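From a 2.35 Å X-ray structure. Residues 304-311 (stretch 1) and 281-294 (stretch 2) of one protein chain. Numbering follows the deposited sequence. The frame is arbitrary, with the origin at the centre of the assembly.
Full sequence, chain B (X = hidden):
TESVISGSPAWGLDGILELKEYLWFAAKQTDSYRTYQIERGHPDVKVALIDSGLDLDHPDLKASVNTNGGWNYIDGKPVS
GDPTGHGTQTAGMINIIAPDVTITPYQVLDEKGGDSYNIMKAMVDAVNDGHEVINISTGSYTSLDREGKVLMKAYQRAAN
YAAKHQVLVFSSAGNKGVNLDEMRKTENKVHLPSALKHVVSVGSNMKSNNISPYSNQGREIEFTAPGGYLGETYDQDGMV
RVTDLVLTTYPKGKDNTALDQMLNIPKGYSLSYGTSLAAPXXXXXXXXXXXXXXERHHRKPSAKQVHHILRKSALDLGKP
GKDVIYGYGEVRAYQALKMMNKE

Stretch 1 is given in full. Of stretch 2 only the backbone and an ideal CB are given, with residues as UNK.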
# COMPACT_ATOMS: atom_id res chain seq x y z
N LYS B 304 13.76 -0.27 -11.56
CA LYS B 304 14.24 -1.60 -11.90
C LYS B 304 15.44 -1.98 -11.06
O LYS B 304 15.56 -3.11 -10.61
CB LYS B 304 14.67 -1.66 -13.37
CG LYS B 304 13.64 -2.12 -14.36
CD LYS B 304 14.24 -2.20 -15.77
CE LYS B 304 13.15 -2.41 -16.83
NZ LYS B 304 13.57 -2.03 -18.21
N GLN B 305 16.31 -1.01 -10.81
CA GLN B 305 17.46 -1.30 -9.98
C GLN B 305 17.06 -1.70 -8.56
O GLN B 305 17.62 -2.65 -8.01
CB GLN B 305 18.39 -0.10 -9.92
CG GLN B 305 19.31 -0.02 -11.11
CD GLN B 305 20.08 1.28 -11.14
OE1 GLN B 305 19.51 2.36 -11.33
NE2 GLN B 305 21.39 1.20 -10.88
N VAL B 306 16.11 -0.99 -7.97
CA VAL B 306 15.64 -1.30 -6.62
C VAL B 306 14.93 -2.65 -6.62
O VAL B 306 15.18 -3.48 -5.76
CB VAL B 306 14.73 -0.22 -6.07
CG1 VAL B 306 14.33 -0.55 -4.65
CG2 VAL B 306 15.47 1.10 -6.10
N HIS B 307 14.07 -2.86 -7.62
CA HIS B 307 13.34 -4.11 -7.76
C HIS B 307 14.32 -5.27 -7.87
O HIS B 307 14.10 -6.36 -7.29
CB HIS B 307 12.43 -4.07 -8.99
CG HIS B 307 11.51 -5.24 -9.12
ND1 HIS B 307 11.94 -6.50 -9.50
CD2 HIS B 307 10.17 -5.35 -8.93
CE1 HIS B 307 10.92 -7.33 -9.53
NE2 HIS B 307 9.83 -6.66 -9.18
N HIS B 308 15.40 -5.04 -8.60
CA HIS B 308 16.43 -6.05 -8.78
C HIS B 308 17.08 -6.42 -7.44
O HIS B 308 17.28 -7.58 -7.13
CB HIS B 308 17.50 -5.57 -9.79
CG HIS B 308 18.53 -6.60 -10.09
ND1 HIS B 308 18.32 -7.63 -10.97
CD2 HIS B 308 19.77 -6.80 -9.56
CE1 HIS B 308 19.39 -8.41 -11.00
NE2 HIS B 308 20.28 -7.93 -10.15
N ILE B 309 17.40 -5.41 -6.64
CA ILE B 309 17.98 -5.67 -5.33
C ILE B 309 16.99 -6.46 -4.42
O ILE B 309 17.39 -7.43 -3.78
CB ILE B 309 18.41 -4.36 -4.67
CG1 ILE B 309 19.58 -3.79 -5.47
CG2 ILE B 309 18.82 -4.59 -3.23
CD1 ILE B 309 19.88 -2.36 -5.19
N LEU B 310 15.70 -6.08 -4.43
CA LEU B 310 14.68 -6.79 -3.65
C LEU B 310 14.58 -8.23 -4.07
O LEU B 310 14.52 -9.14 -3.23
CB LEU B 310 13.30 -6.14 -3.83
CG LEU B 310 13.19 -4.74 -3.23
CD1 LEU B 310 11.89 -4.04 -3.54
CD2 LEU B 310 13.34 -4.89 -1.70
N ARG B 311 14.57 -8.43 -5.38
CA ARG B 311 14.42 -9.77 -5.93
C ARG B 311 15.61 -10.69 -5.57
O ARG B 311 15.41 -11.78 -5.07
CB ARG B 311 14.22 -9.69 -7.44
CG ARG B 311 14.24 -11.02 -8.14
CD ARG B 311 13.79 -10.85 -9.57
NE ARG B 311 14.86 -10.38 -10.45
CZ ARG B 311 15.79 -11.15 -11.02
NH1 ARG B 311 15.83 -12.46 -10.77
NH2 ARG B 311 16.68 -10.58 -11.82
N UNK B 281 6.25 -3.40 4.64
CA UNK B 281 7.57 -3.87 5.02
C UNK B 281 8.48 -3.88 3.80
O UNK B 281 9.65 -3.56 3.90
CB UNK B 281 7.49 -5.26 5.65
N UNK B 282 7.93 -4.28 2.67
CA UNK B 282 8.65 -4.25 1.41
C UNK B 282 8.83 -2.79 0.93
O UNK B 282 9.89 -2.42 0.44
CB UNK B 282 7.91 -5.08 0.36
N UNK B 283 7.79 -1.98 1.06
CA UNK B 283 7.91 -0.58 0.70
C UNK B 283 9.00 0.08 1.56
O UNK B 283 9.86 0.81 1.04
CB UNK B 283 6.57 0.14 0.87
N UNK B 284 8.98 -0.22 2.87
CA UNK B 284 9.98 0.28 3.80
C UNK B 284 11.37 -0.17 3.41
O UNK B 284 12.32 0.62 3.41
CB UNK B 284 9.66 -0.18 5.22
N UNK B 285 11.48 -1.44 3.02
CA UNK B 285 12.75 -1.98 2.56
C UNK B 285 13.21 -1.27 1.27
O UNK B 285 14.39 -0.94 1.12
CB UNK B 285 12.63 -3.49 2.33
N UNK B 286 12.27 -1.00 0.37
CA UNK B 286 12.60 -0.28 -0.87
C UNK B 286 13.16 1.12 -0.57
O UNK B 286 14.15 1.55 -1.18
CB UNK B 286 11.36 -0.17 -1.76
N UNK B 287 12.52 1.81 0.36
CA UNK B 287 12.97 3.14 0.79
C UNK B 287 14.38 3.03 1.39
O UNK B 287 15.21 3.91 1.20
CB UNK B 287 12.00 3.74 1.80
N UNK B 288 14.66 1.93 2.08
CA UNK B 288 16.01 1.76 2.61
C UNK B 288 17.06 1.62 1.50
O UNK B 288 18.13 2.22 1.58
CB UNK B 288 16.06 0.53 3.52
N UNK B 289 16.74 0.84 0.46
CA UNK B 289 17.65 0.61 -0.65
C UNK B 289 17.88 1.92 -1.41
O UNK B 289 19.02 2.27 -1.71
CB UNK B 289 17.10 -0.47 -1.58
N UNK B 290 16.80 2.66 -1.67
CA UNK B 290 16.93 3.94 -2.33
C UNK B 290 17.84 4.87 -1.51
O UNK B 290 18.75 5.50 -2.05
CB UNK B 290 15.55 4.57 -2.54
N UNK B 291 17.63 4.91 -0.19
CA UNK B 291 18.44 5.75 0.68
C UNK B 291 19.93 5.35 0.60
O UNK B 291 20.80 6.19 0.35
CB UNK B 291 17.94 5.65 2.12
N UNK B 292 20.22 4.05 0.73
CA UNK B 292 21.61 3.65 0.65
C UNK B 292 22.22 3.97 -0.72
O UNK B 292 23.33 4.50 -0.82
CB UNK B 292 21.74 2.15 0.95
N UNK B 293 21.48 3.67 -1.78
CA UNK B 293 22.01 3.85 -3.13
C UNK B 293 22.32 5.33 -3.40
O UNK B 293 23.36 5.67 -3.95
CB UNK B 293 21.02 3.32 -4.17
N UNK B 294 21.45 6.21 -2.93
CA UNK B 294 21.61 7.62 -3.22
C UNK B 294 22.80 8.13 -2.41
O UNK B 294 23.57 8.98 -2.85
CB UNK B 294 20.34 8.40 -2.90

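Both stretches are helical throughout, and their axes approach to 9.9 Å with an angle of 117° between their N-to-C directions. Stretch 1 offers V306, I309 and L310 as an apolar strip, with Q305 as a polar group at one end.

Position 281 has helical backbone angles and an ideal CB remote from stretch 1, so many residues would suit it; it is Q281. At 282 the CB points sideways and has no close neighbour in stretch 1, yet an apolar side chain of moderate length could reach the L310 methyls. The residue is V282, whose CG1 comes 4.2 Å from L310 CD1. Position 283 points away and 284 is out of reach, leaving both undetermined by this contact; they are A283 and G284.

At 285 the CB is directed toward stretch 1, 4.3 Å from L310 CD2. A small or branched side chain with a methyl to offer would fit, such as valine, threonine or alanine. T285 is found, with CG2 3.8 Å from L310 CD2, while OG1 donates a hydrogen bond to Q281 O at 2.7 Å, so the hydroxyl is satisfied within its own helix.

The CB of 286 points sideways but already lies 4.2 Å from V306 CG1 and 4.3 Å from L310 CD1. A methyl group is enough to touch both, which makes alanine a natural candidate. A286 indeed packs through its CB against these two residues.

Positions 287 and 288, pointing away and out of reach respectively, carry A287 and L288 without touching stretch 1.

Position 289 faces the strip directly: its CA is 6.6 Å from the CA of V306, and its CB is 4.1 Å from V306 CG1 and 4.8 Å from I309 CG2. A compact apolar residue, valine or perhaps isoleucine, would suit. V289, in the t rotamer, places CG1 3.9 Å from V306 CG1 and 3.6 Å from I309 CD1, bridging two residues about one helical turn apart.

At 290 the CB points sideways, 5.0 Å from V306 CG2, so a longer aliphatic chain such as leucine, isoleucine or methionine could close the gap. I290 does so, with CG1 3.7 Å from V306 CG2.

Positions 291 and 292 are out of reach and hold S291 and E292.

Position 293 points toward stretch 1, but its CB has no near neighbour; a long side chain is needed to meet the Q305 amide, ideally one ending in a polar group. Y293 qualifies: Q305 NE2 donates a hydrogen bond to Y293 OH at 2.9 Å. Finally, 294 is out of reach, and R294 makes no contact.

Stretch 2, residues 281-294: QVAGTAALVISEYR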
# COMPACT_ATOMS: atom_id res chain seq x y z
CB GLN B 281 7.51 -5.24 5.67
CG GLN B 281 6.85 -5.23 7.03
CD GLN B 281 6.79 -6.61 7.65
OE1 GLN B 281 7.84 -7.27 7.81
NE2 GLN B 281 5.58 -7.06 8.00
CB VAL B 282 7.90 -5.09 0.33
CG1 VAL B 282 8.70 -5.14 -0.99
CG2 VAL B 282 7.65 -6.48 0.86
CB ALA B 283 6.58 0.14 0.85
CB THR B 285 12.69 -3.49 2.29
OG1 THR B 285 12.26 -4.19 3.47
CG2 THR B 285 14.08 -4.01 1.87
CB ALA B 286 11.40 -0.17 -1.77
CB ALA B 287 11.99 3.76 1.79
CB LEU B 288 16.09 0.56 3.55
CG LEU B 288 15.60 0.74 4.98
CD1 LEU B 288 16.01 -0.48 5.82
CD2 LEU B 288 16.18 2.04 5.57
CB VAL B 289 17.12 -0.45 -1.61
CG1 VAL B 289 17.88 -0.42 -2.94
CG2 VAL B 289 17.22 -1.82 -0.97
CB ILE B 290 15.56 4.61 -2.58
CG1 ILE B 290 14.77 3.84 -3.65
CG2 ILE B 290 15.74 6.07 -3.02
CD1 ILE B 290 13.31 4.13 -3.70
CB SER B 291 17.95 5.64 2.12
OG SER B 291 16.60 6.09 2.23
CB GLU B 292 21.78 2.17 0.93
CG GLU B 292 23.21 1.74 0.78
CD GLU B 292 23.59 0.63 1.70
OE1 GLU B 292 23.12 0.62 2.86
OE2 GLU B 292 24.38 -0.23 1.26
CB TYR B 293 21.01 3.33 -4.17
CG TYR B 293 21.54 3.30 -5.58
CD1 TYR B 293 21.61 4.45 -6.36
CD2 TYR B 293 21.99 2.10 -6.14
CE1 TYR B 293 22.10 4.41 -7.67
CE2 TYR B 293 22.49 2.03 -7.44
CZ TYR B 293 22.54 3.19 -8.20
OH TYR B 293 23.05 3.13 -9.48
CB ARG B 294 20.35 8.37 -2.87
CG ARG B 294 19.18 8.08 -3.79
CD ARG B 294 17.94 8.85 -3.38
NE ARG B 294 18.08 10.26 -3.70
CZ ARG B 294 17.16 11.17 -3.45
NH1 ARG B 294 16.01 10.82 -2.88
NH2 ARG B 294 17.39 12.45 -3.77
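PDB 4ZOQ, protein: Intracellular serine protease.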